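Local coordinates for sniffer CG10964-PA (Drosophila melanogaster, PDB 1SNY), which probably reduces carbonyl compounds with NADPH as a member of the short-chain dehydrogenase/reductase family, and binds NADP in a Rossmann fold, at residues A[33-38]-A[61-66]; A[111-116]-A[224-229]; A[128-133]-A[190-195]. All coordinates share one frame; numbering follows the deposited sequence.

Contact 1 (A[33-38]-A[61-66]); sequences LGLGLV and AKELED. With NAP (NADP nicotinamide-adenine-dinucleotide phosphate), chain B.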
loop_
_atom_site.group_PDB
_atom_site.type_symbol
_atom_site.label_atom_id
_atom_site.label_comp_id
_atom_site.label_asym_id
_atom_site.label_seq_id
_atom_site.Cartn_x
_atom_site.Cartn_y
_atom_site.Cartn_z
ATOM N N LEU A 33 5.143 20.871 -7.131
ATOM C CA LEU A 33 6.171 20.175 -7.900
ATOM C C LEU A 33 5.851 19.971 -9.382
ATOM O O LEU A 33 6.753 19.999 -10.227
ATOM C CB LEU A 33 6.479 18.824 -7.236
ATOM C CG LEU A 33 6.831 18.878 -5.739
ATOM C CD1 LEU A 33 7.153 17.480 -5.230
ATOM C CD2 LEU A 33 8.017 19.807 -5.515
ATOM N N GLY A 34 4.577 19.767 -9.703
ATOM C CA GLY A 34 4.201 19.569 -11.090
ATOM C C GLY A 34 4.605 20.776 -11.911
ATOM O O GLY A 34 5.257 20.658 -12.950
ATOM N N LEU A 35 4.217 21.949 -11.427
ATOM C CA LEU A 35 4.534 23.204 -12.094
ATOM C C LEU A 35 6.039 23.457 -12.060
ATOM O O LEU A 35 6.616 23.970 -13.020
ATOM C CB LEU A 35 3.810 24.354 -11.395
ATOM C CG LEU A 35 4.047 25.767 -11.928
ATOM C CD1 LEU A 35 3.482 25.893 -13.339
ATOM C CD2 LEU A 35 3.387 26.768 -10.994
ATOM N N GLY A 36 6.664 23.098 -10.942
ATOM C CA GLY A 36 8.092 23.300 -10.797
ATOM C C GLY A 36 8.865 22.480 -11.806
ATOM O O GLY A 36 9.867 22.945 -12.360
ATOM N N LEU A 37 8.398 21.256 -12.045
ATOM C CA LEU A 37 9.047 20.364 -12.995
ATOM C C LEU A 37 8.913 20.916 -14.402
ATOM O O LEU A 37 9.860 20.872 -15.181
ATOM C CB LEU A 37 8.428 18.964 -12.929
ATOM C CG LEU A 37 8.702 18.115 -11.686
ATOM C CD1 LEU A 37 7.904 16.823 -11.779
ATOM C CD2 LEU A 37 10.190 17.811 -11.579
ATOM N N VAL A 38 7.728 21.425 -14.732
ATOM C CA VAL A 38 7.497 21.998 -16.056
ATOM C C VAL A 38 8.553 23.063 -16.334
ATOM O O VAL A 38 9.261 23.000 -17.339
ATOM C CB VAL A 38 6.101 22.656 -16.155
ATOM C CG1 VAL A 38 5.919 23.289 -17.523
ATOM C CG2 VAL A 38 5.023 21.626 -15.908
ATOM N N ALA A 61 -5.174 27.517 -13.127
ATOM C CA ALA A 61 -3.829 27.252 -13.621
ATOM C C ALA A 61 -3.395 28.368 -14.565
ATOM O O ALA A 61 -2.946 28.112 -15.682
ATOM C CB ALA A 61 -3.801 25.913 -14.349
ATOM N N LYS A 62 -3.551 29.608 -14.112
ATOM C CA LYS A 62 -3.177 30.763 -14.913
ATOM C C LYS A 62 -1.698 30.687 -15.266
ATOM O O LYS A 62 -1.315 30.885 -16.419
ATOM C CB LYS A 62 -3.467 32.048 -14.145
ATOM N N GLU A 63 -0.870 30.395 -14.269
ATOM C CA GLU A 63 0.566 30.301 -14.490
ATOM C C GLU A 63 0.915 29.223 -15.515
ATOM O O GLU A 63 1.793 29.425 -16.351
ATOM C CB GLU A 63 1.287 30.038 -13.167
ATOM C CG GLU A 63 2.789 29.856 -13.310
ATOM C CD GLU A 63 3.541 30.225 -12.047
ATOM O OE1 GLU A 63 3.066 29.879 -10.945
ATOM O OE2 GLU A 63 4.613 30.856 -12.161
ATOM N N LEU A 64 0.226 28.087 -15.454
ATOM C CA LEU A 64 0.469 27.000 -16.402
ATOM C C LEU A 64 -0.086 27.396 -17.763
ATOM O O LEU A 64 0.521 27.126 -18.800
ATOM C CB LEU A 64 -0.212 25.709 -15.936
ATOM C CG LEU A 64 -0.175 24.538 -16.930
ATOM C CD1 LEU A 64 1.265 24.117 -17.186
ATOM C CD2 LEU A 64 -0.980 23.373 -16.381
ATOM N N GLU A 65 -1.252 28.034 -17.746
ATOM C CA GLU A 65 -1.906 28.481 -18.968
ATOM C C GLU A 65 -1.073 29.585 -19.617
ATOM O O GLU A 65 -1.073 29.747 -20.839
ATOM C CB GLU A 65 -3.310 28.993 -18.643
ATOM C CG GLU A 65 -4.120 29.440 -19.845
ATOM C CD GLU A 65 -4.173 28.390 -20.934
ATOM O OE1 GLU A 65 -3.173 28.246 -21.668
ATOM O OE2 GLU A 65 -5.211 27.704 -21.049
ATOM N N ASP A 66 -0.358 30.338 -18.785
ATOM C CA ASP A 66 0.489 31.421 -19.262
ATOM C C ASP A 66 1.763 30.837 -19.858
ATOM O O ASP A 66 2.236 31.291 -20.899
ATOM C CB ASP A 66 0.828 32.363 -18.117
HETATM P PA NAP B . 0.215 19.851 -4.150
HETATM O O1A NAP B . -0.915 19.629 -3.339
HETATM O O2A NAP B . 0.929 21.175 -4.324
HETATM O O5B NAP B . -0.094 19.368 -5.643
HETATM C C5B NAP B . -0.826 18.133 -5.858
HETATM C C4B NAP B . -1.098 18.207 -7.393
HETATM O O4B NAP B . -1.848 16.955 -7.748
HETATM C C3B NAP B . -2.063 19.347 -7.845
HETATM O O3B NAP B . -1.616 19.780 -9.139
HETATM C C2B NAP B . -3.414 18.663 -7.851
HETATM O O2B NAP B . -4.436 19.277 -8.624
HETATM C C1B NAP B . -3.066 17.255 -8.386
HETATM N N9A NAP B . -4.154 16.345 -8.066
HETATM C C8A NAP B . -4.663 15.887 -6.867
HETATM N N7A NAP B . -5.693 15.059 -6.997
HETATM C C5A NAP B . -5.861 14.976 -8.371
HETATM C C6A NAP B . -6.800 14.252 -9.127
HETATM N N6A NAP B . -7.787 13.446 -8.656
HETATM N N1A NAP B . -6.717 14.367 -10.527
HETATM C C2A NAP B . -5.739 15.173 -11.134
HETATM N N3A NAP B . -4.805 15.901 -10.411
HETATM C C4A NAP B . -4.906 15.769 -9.034
HETATM O O3 NAP B . 1.355 18.847 -3.718
HETATM P PN NAP B . 2.841 18.628 -4.194
HETATM O O1N NAP B . 3.778 18.898 -3.090
HETATM O O2N NAP B . 3.011 19.439 -5.430
HETATM O O5D NAP B . 2.870 17.069 -4.470
HETATM C C5D NAP B . 3.437 16.553 -5.724
HETATM C C4D NAP B . 3.740 15.078 -5.532
HETATM O O4D NAP B . 4.908 14.926 -4.685
HETATM C C3D NAP B . 2.622 14.237 -4.835
HETATM O O3D NAP B . 2.486 12.941 -5.466
HETATM C C2D NAP B . 3.107 14.168 -3.395
HETATM O O2D NAP B . 2.554 13.096 -2.664
HETATM C C1D NAP B . 4.574 14.044 -3.563
HETATM N N1N NAP B . 5.431 14.541 -2.464
HETATM C C2N NAP B . 5.481 15.896 -2.002
HETATM C C3N NAP B . 6.357 16.188 -0.945
HETATM C C7N NAP B . 6.453 17.623 -0.412
HETATM O O7N NAP B . 7.232 17.809 0.504
HETATM N N7N NAP B . 5.732 18.585 -0.922
HETATM C C4N NAP B . 7.194 15.148 -0.333
HETATM C C5N NAP B . 7.100 13.827 -0.834
HETATM C C6N NAP B . 6.222 13.505 -1.900
HETATM P P2B NAP B . -5.485 20.382 -8.010
HETATM O O1X NAP B . -4.721 21.709 -7.985
HETATM O O2X NAP B . -6.575 20.334 -9.029
HETATM O O3X NAP B . -5.863 19.923 -6.609
#
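In the N-terminal part of the Rossmann fold, L35 of helix 32-42 meets E63 and L64 of helix 62-70. The two helices are joined through strand 50-55, as in a beta-alpha-beta-alpha unit. The contact is small and partly buried, and L35 has the largest share of it. Its CG lies anti to the backbone N (chi1 178°), which sends both methyls out toward helix 62-70. The side chain crosses that of E63 at about a right angle. L35 CD2 sits 3.1 Å from E63 OE1, a short carbon-to-oxygen approach. Both methyls lie about equally far from E63 CG (L35 CD2 3.9 Å, L35 CD1 4.0 Å). L35 CD1 comes within 4.4 Å of L64 CA. L64 itself packs down on T53 and I76 of the sheet.

The cofactor lies at the start of helix 32-42. L33 N donates to NADP O2N over 3.1 Å, at an N-H...O angle of 143°. L33 CD1 rests 3.4 Å from NADP O4D of the nicotinamide ribose. The diphosphate near the helix start is probably also stabilised by the helix dipole.

The other carboxylate oxygen of E63, OE2, forms a salt bridge with K39 on helix 32-42. E63 therefore has two roles. Its methylene and one oxygen cover a leucine, while its charge is paired with K39.

Contact 2 (A[111-116]-A[224-229]); sequences GIAPKS and TDMGGS. With NAP (NADP nicotinamide-adenine-dinucleotide phosphate), chain B.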
loop_
_atom_site.group_PDB
_atom_site.type_symbol
_atom_site.label_atom_id
_atom_site.label_comp_id
_atom_site.label_asym_id
_atom_site.label_seq_id
_atom_site.Cartn_x
_atom_site.Cartn_y
_atom_site.Cartn_z
ATOM N N GLY A 111 -1.007 13.830 -6.615
ATOM C CA GLY A 111 -1.148 13.142 -5.349
ATOM C C GLY A 111 -1.888 14.008 -4.353
ATOM O O GLY A 111 -2.060 15.205 -4.583
ATOM N N ILE A 112 -2.344 13.403 -3.260
ATOM C CA ILE A 112 -3.048 14.124 -2.209
ATOM C C ILE A 112 -2.596 13.597 -0.860
ATOM O O ILE A 112 -2.165 12.453 -0.742
ATOM C CB ILE A 112 -4.582 13.948 -2.295
ATOM C CG1 ILE A 112 -4.935 12.463 -2.288
ATOM C CG2 ILE A 112 -5.121 14.656 -3.533
ATOM C CD1 ILE A 112 -6.438 12.158 -2.290
ATOM N N ALA A 113 -2.689 14.448 0.155
ATOM C CA ALA A 113 -2.317 14.085 1.514
ATOM C C ALA A 113 -3.343 14.707 2.447
ATOM O O ALA A 113 -3.389 15.928 2.595
ATOM C CB ALA A 113 -0.921 14.612 1.840
ATOM N N PRO A 114 -4.191 13.882 3.078
ATOM C CA PRO A 114 -5.192 14.449 3.986
ATOM C C PRO A 114 -4.526 15.043 5.220
ATOM O O PRO A 114 -3.335 14.846 5.446
ATOM C CB PRO A 114 -6.064 13.250 4.320
ATOM C CG PRO A 114 -5.063 12.120 4.320
ATOM C CD PRO A 114 -4.257 12.409 3.074
ATOM N N LYS A 115 -5.301 15.777 6.009
ATOM C CA LYS A 115 -4.782 16.386 7.228
ATOM C C LYS A 115 -4.334 15.296 8.190
ATOM O O LYS A 115 -4.933 14.225 8.245
ATOM C CB LYS A 115 -5.868 17.227 7.902
ATOM C CG LYS A 115 -6.346 18.418 7.086
ATOM C CD LYS A 115 -7.462 19.156 7.817
ATOM C CE LYS A 115 -7.566 20.590 7.336
ATOM N NZ LYS A 115 -6.288 21.315 7.606
ATOM N N SER A 116 -3.278 15.573 8.944
ATOM C CA SER A 116 -2.759 14.627 9.924
ATOM C C SER A 116 -3.889 14.195 10.856
ATOM O O SER A 116 -4.767 14.990 11.179
ATOM C CB SER A 116 -1.645 15.285 10.740
ATOM O OG SER A 116 -1.335 14.522 11.892
ATOM N N THR A 224 5.604 23.298 -0.599
ATOM C CA THR A 224 4.430 23.456 -1.453
ATOM C C THR A 224 3.232 23.465 -0.512
ATOM O O THR A 224 3.404 23.418 0.706
ATOM C CB THR A 224 4.262 22.279 -2.424
ATOM O OG1 THR A 224 4.056 21.073 -1.674
ATOM C CG2 THR A 224 5.496 22.135 -3.303
ATOM N N ASP A 225 2.023 23.516 -1.063
ATOM C CA ASP A 225 0.833 23.512 -0.224
ATOM C C ASP A 225 0.805 22.251 0.645
ATOM O O ASP A 225 0.312 22.275 1.775
ATOM C CB ASP A 225 -0.433 23.595 -1.084
ATOM C CG ASP A 225 -0.545 24.916 -1.832
ATOM O OD1 ASP A 225 -0.313 25.976 -1.207
ATOM O OD2 ASP A 225 -0.875 24.901 -3.040
HETATM N N MSE A 226 1.344 21.155 0.119
HETATM C CA MSE A 226 1.385 19.898 0.862
HETATM C C MSE A 226 2.587 19.855 1.799
HETATM O O MSE A 226 2.464 19.491 2.968
HETATM C CB MSE A 226 1.458 18.704 -0.098
HETATM C CG MSE A 226 1.564 17.359 0.617
HETATM SE SE MSE A 226 1.677 15.828 -0.576
HETATM C CE MSE A 226 -0.145 15.846 -1.222
ATOM N N GLY A 227 3.751 20.232 1.281
ATOM C CA GLY A 227 4.961 20.218 2.083
ATOM C C GLY A 227 4.957 21.205 3.234
ATOM O O GLY A 227 5.540 20.936 4.289
ATOM N N GLY A 228 4.310 22.352 3.035
ATOM C CA GLY A 228 4.250 23.364 4.077
ATOM C C GLY A 228 5.467 24.276 4.123
ATOM O O GLY A 228 6.500 23.986 3.514
ATOM N N SER A 229 5.349 25.375 4.867
ATOM C CA SER A 229 6.427 26.355 4.987
ATOM C C SER A 229 7.637 25.892 5.800
ATOM O O SER A 229 8.677 26.555 5.789
ATOM C CB SER A 229 5.885 27.646 5.597
ATOM O OG SER A 229 5.437 27.426 6.923
HETATM P PA NAP B . 0.215 19.851 -4.150
HETATM O O1A NAP B . -0.915 19.629 -3.339
HETATM O O2A NAP B . 0.929 21.175 -4.324
HETATM O O5B NAP B . -0.094 19.368 -5.643
HETATM C C5B NAP B . -0.826 18.133 -5.858
HETATM C C4B NAP B . -1.098 18.207 -7.393
HETATM O O4B NAP B . -1.848 16.955 -7.748
HETATM C C3B NAP B . -2.063 19.347 -7.845
HETATM O O3B NAP B . -1.616 19.780 -9.139
HETATM C C2B NAP B . -3.414 18.663 -7.851
HETATM O O2B NAP B . -4.436 19.277 -8.624
HETATM C C1B NAP B . -3.066 17.255 -8.386
HETATM N N9A NAP B . -4.154 16.345 -8.066
HETATM C C8A NAP B . -4.663 15.887 -6.867
HETATM N N7A NAP B . -5.693 15.059 -6.997
HETATM C C5A NAP B . -5.861 14.976 -8.371
HETATM C C6A NAP B . -6.800 14.252 -9.127
HETATM N N6A NAP B . -7.787 13.446 -8.656
HETATM N N1A NAP B . -6.717 14.367 -10.527
HETATM C C2A NAP B . -5.739 15.173 -11.134
HETATM N N3A NAP B . -4.805 15.901 -10.411
HETATM C C4A NAP B . -4.906 15.769 -9.034
HETATM O O3 NAP B . 1.355 18.847 -3.718
HETATM P PN NAP B . 2.841 18.628 -4.194
HETATM O O1N NAP B . 3.778 18.898 -3.090
HETATM O O2N NAP B . 3.011 19.439 -5.430
HETATM O O5D NAP B . 2.870 17.069 -4.470
HETATM C C5D NAP B . 3.437 16.553 -5.724
HETATM C C4D NAP B . 3.740 15.078 -5.532
HETATM O O4D NAP B . 4.908 14.926 -4.685
HETATM C C3D NAP B . 2.622 14.237 -4.835
HETATM O O3D NAP B . 2.486 12.941 -5.466
HETATM C C2D NAP B . 3.107 14.168 -3.395
HETATM O O2D NAP B . 2.554 13.096 -2.664
HETATM C C1D NAP B . 4.574 14.044 -3.563
HETATM N N1N NAP B . 5.431 14.541 -2.464
HETATM C C2N NAP B . 5.481 15.896 -2.002
HETATM C C3N NAP B . 6.357 16.188 -0.945
HETATM C C7N NAP B . 6.453 17.623 -0.412
HETATM O O7N NAP B . 7.232 17.809 0.504
HETATM N N7N NAP B . 5.732 18.585 -0.922
HETATM C C4N NAP B . 7.194 15.148 -0.333
HETATM C C5N NAP B . 7.100 13.827 -0.834
HETATM C C6N NAP B . 6.222 13.505 -1.900
HETATM P P2B NAP B . -5.485 20.382 -8.010
HETATM O O1X NAP B . -4.721 21.709 -7.985
HETATM O O2X NAP B . -6.575 20.334 -9.029
HETATM O O3X NAP B . -5.863 19.923 -6.609
#
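This is a loop-to-loop contact beside the cofactor, in which M226 reaches across to I112 and A113. Segment 111-116 follows strand 105-108, and G111 ends the NNAG sequence common in this family. Segment 224-229 lies between strand 213-217 and helix 235-248.

M226, a selenomethionine in this crystal, makes nearly all of the contact. Its chain runs straight through SE and then turns at the last torsion (chi3 -71°). This brings the CE methyl over the face of the peptide between I112 and A113. M226 CE lies 3.2 Å from A113 N and 3.3 Å from I112 C. A113 CB points toward the same methyl at 3.4 Å from M226 CE, which is tight for two carbons. Y189 of helix 187-207 packs on both A113 and M226.

Each loop also holds NADP. M226 SE lies 3.5 Å from NADP O2D, so its side chain lies between the nicotinamide ribose and the 111-116 loop. I112 CG2 touches the adenine, 3.5 Å from NADP N7A. G111 N gives a weak bond to NADP O4B. T224 OG1 donates to NADP O1N at 2.6 Å. T224 OG1 also accepts from G227 N at 3.1 Å, almost straight at 175°, forming an ST motif. M226 N adds a weak bond to it. D225 turns elsewhere, to a salt bridge with R31.

The touch between the loops is thus a methyl laid on a peptide face and on the A113 methyl, with van der Waals contact alone. Polar bonds to the cofactor come from T224 OG1 and, weakly, G111 N. T224 OG1 donates to the phosphate and accepts from G227 N, which should fix its rotation.

Contact 3 (A[128-133]-A[190-195]); sequences LDTLQT and RTSKSA. With NAP (NADP nicotinamide-adenine-dinucleotide phosphate), chain B.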
loop_
_atom_site.group_PDB
_atom_site.type_symbol
_atom_site.label_atom_id
_atom_site.label_comp_id
_atom_site.label_asym_id
_atom_site.label_seq_id
_atom_site.Cartn_x
_atom_site.Cartn_y
_atom_site.Cartn_z
ATOM N N LEU A 128 -9.656 5.208 1.646
ATOM C CA LEU A 128 -9.987 4.791 0.291
ATOM C C LEU A 128 -9.693 5.879 -0.742
ATOM O O LEU A 128 -9.133 5.598 -1.797
ATOM C CB LEU A 128 -11.466 4.388 0.191
ATOM C CG LEU A 128 -11.924 2.980 0.578
ATOM C CD1 LEU A 128 -11.138 1.954 -0.220
ATOM C CD2 LEU A 128 -11.742 2.757 2.063
ATOM N N ASP A 129 -10.070 7.121 -0.446
ATOM C CA ASP A 129 -9.826 8.215 -1.386
ATOM C C ASP A 129 -8.337 8.456 -1.643
ATOM O O ASP A 129 -7.922 8.714 -2.787
ATOM C CB ASP A 129 -10.464 9.513 -0.882
ATOM C CG ASP A 129 -11.980 9.493 -0.969
ATOM O OD1 ASP A 129 -12.536 8.542 -1.561
ATOM O OD2 ASP A 129 -12.609 10.435 -0.446
ATOM N N THR A 130 -7.536 8.378 -0.583
ATOM C CA THR A 130 -6.102 8.605 -0.725
ATOM C C THR A 130 -5.503 7.449 -1.519
ATOM O O THR A 130 -4.669 7.650 -2.396
ATOM C CB THR A 130 -5.416 8.725 0.643
ATOM O OG1 THR A 130 -5.946 9.863 1.333
ATOM C CG2 THR A 130 -3.906 8.911 0.477
ATOM N N LEU A 131 -5.942 6.236 -1.211
ATOM C CA LEU A 131 -5.453 5.074 -1.934
ATOM C C LEU A 131 -5.850 5.136 -3.414
ATOM O O LEU A 131 -5.092 4.721 -4.287
ATOM C CB LEU A 131 -5.983 3.800 -1.276
ATOM C CG LEU A 131 -5.284 3.438 0.041
ATOM C CD1 LEU A 131 -6.120 2.436 0.820
ATOM C CD2 LEU A 131 -3.892 2.866 -0.253
ATOM N N GLN A 132 -7.035 5.660 -3.716
ATOM C CA GLN A 132 -7.446 5.739 -5.118
ATOM C C GLN A 132 -6.608 6.720 -5.944
ATOM O O GLN A 132 -6.179 6.401 -7.048
ATOM C CB GLN A 132 -8.931 6.127 -5.219
ATOM C CG GLN A 132 -9.403 6.245 -6.644
ATOM C CD GLN A 132 -10.850 6.652 -6.728
ATOM O OE1 GLN A 132 -11.230 7.711 -6.233
ATOM N NE2 GLN A 132 -11.669 5.810 -7.349
ATOM N N THR A 133 -6.360 7.908 -5.405
ATOM C CA THR A 133 -5.593 8.924 -6.119
ATOM C C THR A 133 -4.077 8.700 -6.123
ATOM O O THR A 133 -3.418 8.904 -7.145
ATOM C CB THR A 133 -5.856 10.333 -5.533
ATOM O OG1 THR A 133 -7.215 10.715 -5.788
ATOM C CG2 THR A 133 -4.914 11.356 -6.160
ATOM N N ARG A 190 0.765 7.263 4.158
ATOM C CA ARG A 190 1.807 6.235 4.185
ATOM C C ARG A 190 1.411 4.966 3.443
ATOM O O ARG A 190 2.183 4.445 2.636
ATOM C CB ARG A 190 2.179 5.868 5.618
ATOM C CG ARG A 190 2.920 6.949 6.396
ATOM C CD ARG A 190 3.360 6.385 7.742
ATOM N NE ARG A 190 3.885 7.389 8.662
ATOM C CZ ARG A 190 5.111 7.897 8.603
ATOM N NH1 ARG A 190 5.954 7.503 7.658
ATOM N NH2 ARG A 190 5.499 8.788 9.510
ATOM N N THR A 191 0.214 4.454 3.707
ATOM C CA THR A 191 -0.186 3.238 3.023
ATOM C C THR A 191 -0.222 3.413 1.512
ATOM O O THR A 191 0.147 2.501 0.766
ATOM C CB THR A 191 -1.574 2.727 3.495
ATOM O OG1 THR A 191 -2.561 3.748 3.299
ATOM C CG2 THR A 191 -1.525 2.333 4.960
ATOM N N SER A 192 -0.678 4.576 1.046
ATOM C CA SER A 192 -0.764 4.808 -0.385
ATOM C C SER A 192 0.579 4.930 -1.066
ATOM O O SER A 192 0.735 4.499 -2.199
ATOM C CB SER A 192 -1.595 6.071 -0.698
ATOM O OG SER A 192 -0.898 7.273 -0.379
ATOM N N LYS A 193 1.554 5.522 -0.383
ATOM C CA LYS A 193 2.878 5.677 -0.985
ATOM C C LYS A 193 3.673 4.373 -0.890
ATOM O O LYS A 193 4.447 4.064 -1.788
ATOM C CB LYS A 193 3.626 6.849 -0.327
ATOM C CG LYS A 193 3.004 8.218 -0.607
ATOM C CD LYS A 193 2.939 8.532 -2.109
ATOM C CE LYS A 193 2.765 10.033 -2.345
ATOM N NZ LYS A 193 2.782 10.386 -3.794
ATOM N N SER A 194 3.495 3.607 0.188
ATOM C CA SER A 194 4.184 2.320 0.272
ATOM C C SER A 194 3.557 1.418 -0.780
ATOM O O SER A 194 4.228 0.583 -1.375
ATOM C CB SER A 194 4.047 1.674 1.668
ATOM O OG SER A 194 4.758 2.417 2.629
ATOM N N ALA A 195 2.255 1.583 -1.020
ATOM C CA ALA A 195 1.593 0.780 -2.037
ATOM C C ALA A 195 2.102 1.177 -3.426
ATOM O O ALA A 195 2.291 0.322 -4.287
ATOM C CB ALA A 195 0.058 0.972 -1.959
HETATM P PA NAP B . 0.215 19.851 -4.150
HETATM O O1A NAP B . -0.915 19.629 -3.339
HETATM O O2A NAP B . 0.929 21.175 -4.324
HETATM O O5B NAP B . -0.094 19.368 -5.643
HETATM C C5B NAP B . -0.826 18.133 -5.858
HETATM C C4B NAP B . -1.098 18.207 -7.393
HETATM O O4B NAP B . -1.848 16.955 -7.748
HETATM C C3B NAP B . -2.063 19.347 -7.845
HETATM O O3B NAP B . -1.616 19.780 -9.139
HETATM C C2B NAP B . -3.414 18.663 -7.851
HETATM O O2B NAP B . -4.436 19.277 -8.624
HETATM C C1B NAP B . -3.066 17.255 -8.386
HETATM N N9A NAP B . -4.154 16.345 -8.066
HETATM C C8A NAP B . -4.663 15.887 -6.867
HETATM N N7A NAP B . -5.693 15.059 -6.997
HETATM C C5A NAP B . -5.861 14.976 -8.371
HETATM C C6A NAP B . -6.800 14.252 -9.127
HETATM N N6A NAP B . -7.787 13.446 -8.656
HETATM N N1A NAP B . -6.717 14.367 -10.527
HETATM C C2A NAP B . -5.739 15.173 -11.134
HETATM N N3A NAP B . -4.805 15.901 -10.411
HETATM C C4A NAP B . -4.906 15.769 -9.034
HETATM O O3 NAP B . 1.355 18.847 -3.718
HETATM P PN NAP B . 2.841 18.628 -4.194
HETATM O O1N NAP B . 3.778 18.898 -3.090
HETATM O O2N NAP B . 3.011 19.439 -5.430
HETATM O O5D NAP B . 2.870 17.069 -4.470
HETATM C C5D NAP B . 3.437 16.553 -5.724
HETATM C C4D NAP B . 3.740 15.078 -5.532
HETATM O O4D NAP B . 4.908 14.926 -4.685
HETATM C C3D NAP B . 2.622 14.237 -4.835
HETATM O O3D NAP B . 2.486 12.941 -5.466
HETATM C C2D NAP B . 3.107 14.168 -3.395
HETATM O O2D NAP B . 2.554 13.096 -2.664
HETATM C C1D NAP B . 4.574 14.044 -3.563
HETATM N N1N NAP B . 5.431 14.541 -2.464
HETATM C C2N NAP B . 5.481 15.896 -2.002
HETATM C C3N NAP B . 6.357 16.188 -0.945
HETATM C C7N NAP B . 6.453 17.623 -0.412
HETATM O O7N NAP B . 7.232 17.809 0.504
HETATM N N7N NAP B . 5.732 18.585 -0.922
HETATM C C4N NAP B . 7.194 15.148 -0.333
HETATM C C5N NAP B . 7.100 13.827 -0.834
HETATM C C6N NAP B . 6.222 13.505 -1.900
HETATM P P2B NAP B . -5.485 20.382 -8.010
HETATM O O1X NAP B . -4.721 21.709 -7.985
HETATM O O2X NAP B . -6.575 20.334 -9.029
HETATM O O3X NAP B . -5.863 19.923 -6.609
#
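Helices 124-155 and 187-207 run side by side, and across segments 128-133 and 190-195 L131 and S192 have the nearest CA atoms, 4.9 Å apart. The segment axes approach to 8.7 Å and cross at -26°, close to parallel. In the short-chain dehydrogenase/reductase fold, the second helix carries the YxxxK motif, here Y189 and K193. The two helices are also close to the second subunit: L131 packs on V136 of the second subunit, and S194 on A198 of that subunit.

The interface is made of small side chains and one leucine. In T130, chi1 of -63° puts OG1 beside the backbone N and CG2 anti to it, facing S192. T130 CG2 lies 3.5 Å from S192 OG and 3.8 Å from S192 CB. T130 OG1 instead turns back to E126 O on its own helix. S192 faces helix 124-155, and its hydroxyl is satisfied by Y189 O and N134 ND2. Its backbone carbonyl takes a further bond from T135 OG1, another tie between the helices.

L131 reaches over from the side. L131 CD2 rests 3.7 Å from S192 CA, against the backbone of the facing helix. L131 CD2 is also 3.9 Å from T191 OG1, whose hydroxyl is shared between Y187 O and A188 O. The hydroxyls of T130, T191 and S192 are therefore paired within their own helices or with N134. The touching surface is the methyls of T130 and L131 against S192, its side chain and its backbone.

K193 starts on the side of its helix turned from helix 124-155, but its long chain runs to the cofactor. M171 O takes one bond from NZ, and K193 NZ also bonds NADP O3D at 3.1 Å and, weakly, NADP O2D at 2.9 Å.

Overall arrangement
Contact 1 closes first along the chain, joining helix 32-42 to helix 62-70 across a short loop that contains strand 50-55. Contact 2 opens later, after strand 105-108, and closes after strand 213-217. Contact 3 is nested within that loop, pairing helices 124-155 and 187-207. Contacts 2 and 3 touch: I112 CD1 packs on T133 CB, and P114 CD lies beside T130 OG1. Contacts 1 and 2 meet through L33 N and T224 CG2. Contacts 1 and 3 do not touch; their nearest atoms are about 8 Å apart. All three border NADP, so the cofactor spans the start of helix 32-42, the two loops and the helix pair.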